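Local coordinates for succinoglycan biosynthesis protein (Bacillus cereus ATCC 14579, PDB 3B55) that binds a calcium ion and probably acts as an enzyme of the erythromycin esterase family, though its substrate is unknown, at residues 326-329 and 330-334. The protein carries 1 engineered substitution. Sequence-based numbering, arbitrary orientation.
Sequences QHLA and EYYGK
Leu-328 and Tyr-332, one turn apart on helix 324-332, both turn CG away from their own carbonyl carbon (chi1 -72° in each), which lays the two side chains side by side and pointing the same way. Methyl CD2 of Leu-328 meets the ring of Tyr-332 at CE1, 3.9 Å away. Leu-328 O accepts the backbone N-H of Tyr-332 at 2.7 Å in an almost straight bond, and the same oxygen lies at the edge of the tyrosine ring, 3.4 Å from CD1. Both side chains pack on Ile-77 of strand 77-82, so a branched aliphatic and an aromatic suit this buried face, while the phenol end reaches Glu-295 of helix 278-298 by a hydrogen bond.

In Tyr-331 CG instead stands anti to the backbone N (chi1 177°), which brings the edge of its ring, at CD1, over the centre of the Tyr-332 ring; its own ring forms a cation-pi contact with Lys-292. Farther round the helix, the extended chain of exposed Glu-330 leaves OE1 near the imidazole plane of His-327 but 4.4 Å from its ND1, too long for a direct bond. A water links the two residues instead, donating to the backbone His-327 O at 2.8 Å and, weakly, to that carboxylate oxygen.

Gly-333 is the first residue to leave helical phi/psi: its N still donates to Ala-329 O at 2.7 Å, but its positive phi, 67°, a conformation glycine adopts easily, turns the chain away. Apolar packing and an amphipathic phenol thus join this helix to the sheet and helix 278-298, while Glu-330, also in a long, weak ion pair with Lys-322, probably adds only loose electrostatic and water-mediated links.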
ATOM      1  N   GLN A 326      -0.564 -10.311  -5.778  1.00  8.54           N
ATOM      2  CA  GLN A 326      -0.895 -11.550  -6.475  1.00  9.26           C
ATOM      3  C   GLN A 326      -2.324 -11.977  -6.151  1.00  9.90           C
ATOM      4  O   GLN A 326      -3.029 -12.508  -7.012  1.00 11.31           O
ATOM      5  CB  GLN A 326       0.073 -12.664  -6.088  1.00  9.78           C
ATOM      6  CG  GLN A 326       1.474 -12.451  -6.618  1.00 13.79           C
ATOM      7  CD  GLN A 326       2.463 -13.398  -5.993  1.00 12.33           C
ATOM      8  OE1 GLN A 326       2.796 -14.433  -6.566  1.00 14.78           O
ATOM      9  NE2 GLN A 326       2.919 -13.063  -4.794  1.00 11.38           N
ATOM     10  N   HIS A 327      -2.747 -11.731  -4.911  1.00 11.42           N
ATOM     11  CA  HIS A 327      -4.097 -12.086  -4.482  1.00  9.56           C
ATOM     12  C   HIS A 327      -5.066 -11.169  -5.200  1.00  7.97           C
ATOM     13  O   HIS A 327      -6.123 -11.595  -5.639  1.00  9.25           O
ATOM     14  CB  HIS A 327      -4.263 -11.900  -2.968  1.00 10.70           C
ATOM     15  CG  HIS A 327      -3.239 -12.617  -2.146  1.00 11.58           C
ATOM     16  ND1 HIS A 327      -3.030 -13.977  -2.233  1.00 15.13           N
ATOM     17  CD2 HIS A 327      -2.398 -12.166  -1.184  1.00 11.34           C
ATOM     18  CE1 HIS A 327      -2.108 -14.333  -1.355  1.00 16.68           C
ATOM     19  NE2 HIS A 327      -1.710 -13.254  -0.705  1.00  8.84           N
ATOM     20  N   LEU A 328      -4.702  -9.893  -5.303  1.00 11.22           N
ATOM     21  CA  LEU A 328      -5.553  -8.923  -5.978  1.00  9.34           C
ATOM     22  C   LEU A 328      -5.732  -9.256  -7.461  1.00 11.26           C
ATOM     23  O   LEU A 328      -6.858  -9.313  -7.947  1.00 11.96           O
ATOM     24  CB  LEU A 328      -4.979  -7.517  -5.822  1.00  9.90           C
ATOM     25  CG  LEU A 328      -5.114  -6.912  -4.424  1.00 11.53           C
ATOM     26  CD1 LEU A 328      -4.235  -5.674  -4.306  1.00  8.29           C
ATOM     27  CD2 LEU A 328      -6.568  -6.583  -4.151  1.00 12.36           C
ATOM     28  N   ALA A 329      -4.633  -9.476  -8.180  1.00  9.75           N
ATOM     29  CA  ALA A 329      -4.726  -9.814  -9.601  1.00 11.86           C
ATOM     30  C   ALA A 329      -5.543 -11.094  -9.779  1.00 11.90           C
ATOM     31  O   ALA A 329      -6.383 -11.197 -10.676  1.00 11.18           O
ATOM     32  CB  ALA A 329      -3.334 -10.010 -10.194  1.00  9.14           C
ATOM     33  N   GLU A 330      -5.285 -12.058  -8.902  1.00 13.37           N
ATOM     34  CA  GLU A 330      -5.957 -13.349  -8.911  1.00 15.80           C
ATOM     35  C   GLU A 330      -7.469 -13.234  -8.703  1.00 14.04           C
ATOM     36  O   GLU A 330      -8.249 -13.984  -9.288  1.00 11.43           O
ATOM     37  CB  GLU A 330      -5.323 -14.245  -7.834  1.00 16.91           C
ATOM     38  CG  GLU A 330      -6.010 -15.583  -7.593  1.00 30.03           C
ATOM     39  CD  GLU A 330      -5.150 -16.515  -6.752  1.00 34.44           C
ATOM     40  OE1 GLU A 330      -4.467 -16.022  -5.822  1.00 44.10           O
ATOM     41  OE2 GLU A 330      -5.159 -17.736  -7.017  1.00 42.08           O
ATOM     42  N   TYR A 331      -7.894 -12.289  -7.875  1.00 12.98           N
ATOM     43  CA  TYR A 331      -9.321 -12.131  -7.638  1.00 12.50           C
ATOM     44  C   TYR A 331      -9.978 -11.166  -8.623  1.00 12.11           C
ATOM     45  O   TYR A 331     -11.078 -11.423  -9.110  1.00  9.06           O
ATOM     46  CB  TYR A 331      -9.568 -11.664  -6.200  1.00 12.93           C
ATOM     47  CG  TYR A 331     -11.021 -11.405  -5.878  1.00 13.59           C
ATOM     48  CD1 TYR A 331     -11.608 -10.177  -6.164  1.00  8.64           C
ATOM     49  CD2 TYR A 331     -11.816 -12.398  -5.301  1.00 19.91           C
ATOM     50  CE1 TYR A 331     -12.950  -9.933  -5.887  1.00 17.36           C
ATOM     51  CE2 TYR A 331     -13.164 -12.168  -5.018  1.00 20.65           C
ATOM     52  CZ  TYR A 331     -13.724 -10.931  -5.315  1.00 21.67           C
ATOM     53  OH  TYR A 331     -15.056 -10.687  -5.054  1.00 20.67           O
ATOM     54  N   TYR A 332      -9.305 -10.067  -8.939  1.00  9.32           N
ATOM     55  CA  TYR A 332      -9.887  -9.087  -9.850  1.00 12.25           C
ATOM     56  C   TYR A 332      -9.637  -9.296 -11.334  1.00 12.31           C
ATOM     57  O   TYR A 332     -10.464  -8.917 -12.164  1.00 11.32           O
ATOM     58  CB  TYR A 332      -9.446  -7.670  -9.463  1.00 12.33           C
ATOM     59  CG  TYR A 332     -10.092  -7.161  -8.193  1.00  8.98           C
ATOM     60  CD1 TYR A 332      -9.443  -7.264  -6.963  1.00 14.44           C
ATOM     61  CD2 TYR A 332     -11.366  -6.604  -8.221  1.00 13.04           C
ATOM     62  CE1 TYR A 332     -10.051  -6.819  -5.792  1.00 13.37           C
ATOM     63  CE2 TYR A 332     -11.986  -6.163  -7.063  1.00 14.09           C
ATOM     64  CZ  TYR A 332     -11.327  -6.274  -5.854  1.00 15.26           C
ATOM     65  OH  TYR A 332     -11.961  -5.857  -4.710  1.00 14.89           O
ATOM     66  N   GLY A 333      -8.511  -9.897 -11.682  1.00 11.98           N
ATOM     67  CA  GLY A 333      -8.243 -10.097 -13.091  1.00 12.12           C
ATOM     68  C   GLY A 333      -8.037  -8.749 -13.753  1.00 13.94           C
ATOM     69  O   GLY A 333      -7.239  -7.946 -13.277  1.00 14.85           O
ATOM     70  N   LYS A 334      -8.766  -8.476 -14.831  1.00 10.79           N
ATOM     71  CA  LYS A 334      -8.601  -7.208 -15.525  1.00 12.45           C
ATOM     72  C   LYS A 334      -9.181  -6.036 -14.744  1.00 11.17           C
ATOM     73  O   LYS A 334      -9.065  -4.892 -15.169  1.00 11.35           O
ATOM     74  CB  LYS A 334      -9.244  -7.266 -16.915  1.00 16.60           C
ATOM     75  CG  LYS A 334     -10.751  -7.374 -16.885  1.00 20.28           C
ATOM     76  CD  LYS A 334     -11.322  -7.617 -18.269  1.00 31.22           C
ATOM     77  CE  LYS A 334     -12.841  -7.702 -18.223  1.00 37.50           C
ATOM     78  NZ  LYS A 334     -13.413  -8.077 -19.541  1.00 39.37           N
TER
HETATM   79  O   HOH W   1      -6.994 -14.035  -4.463  1.00 21.35           O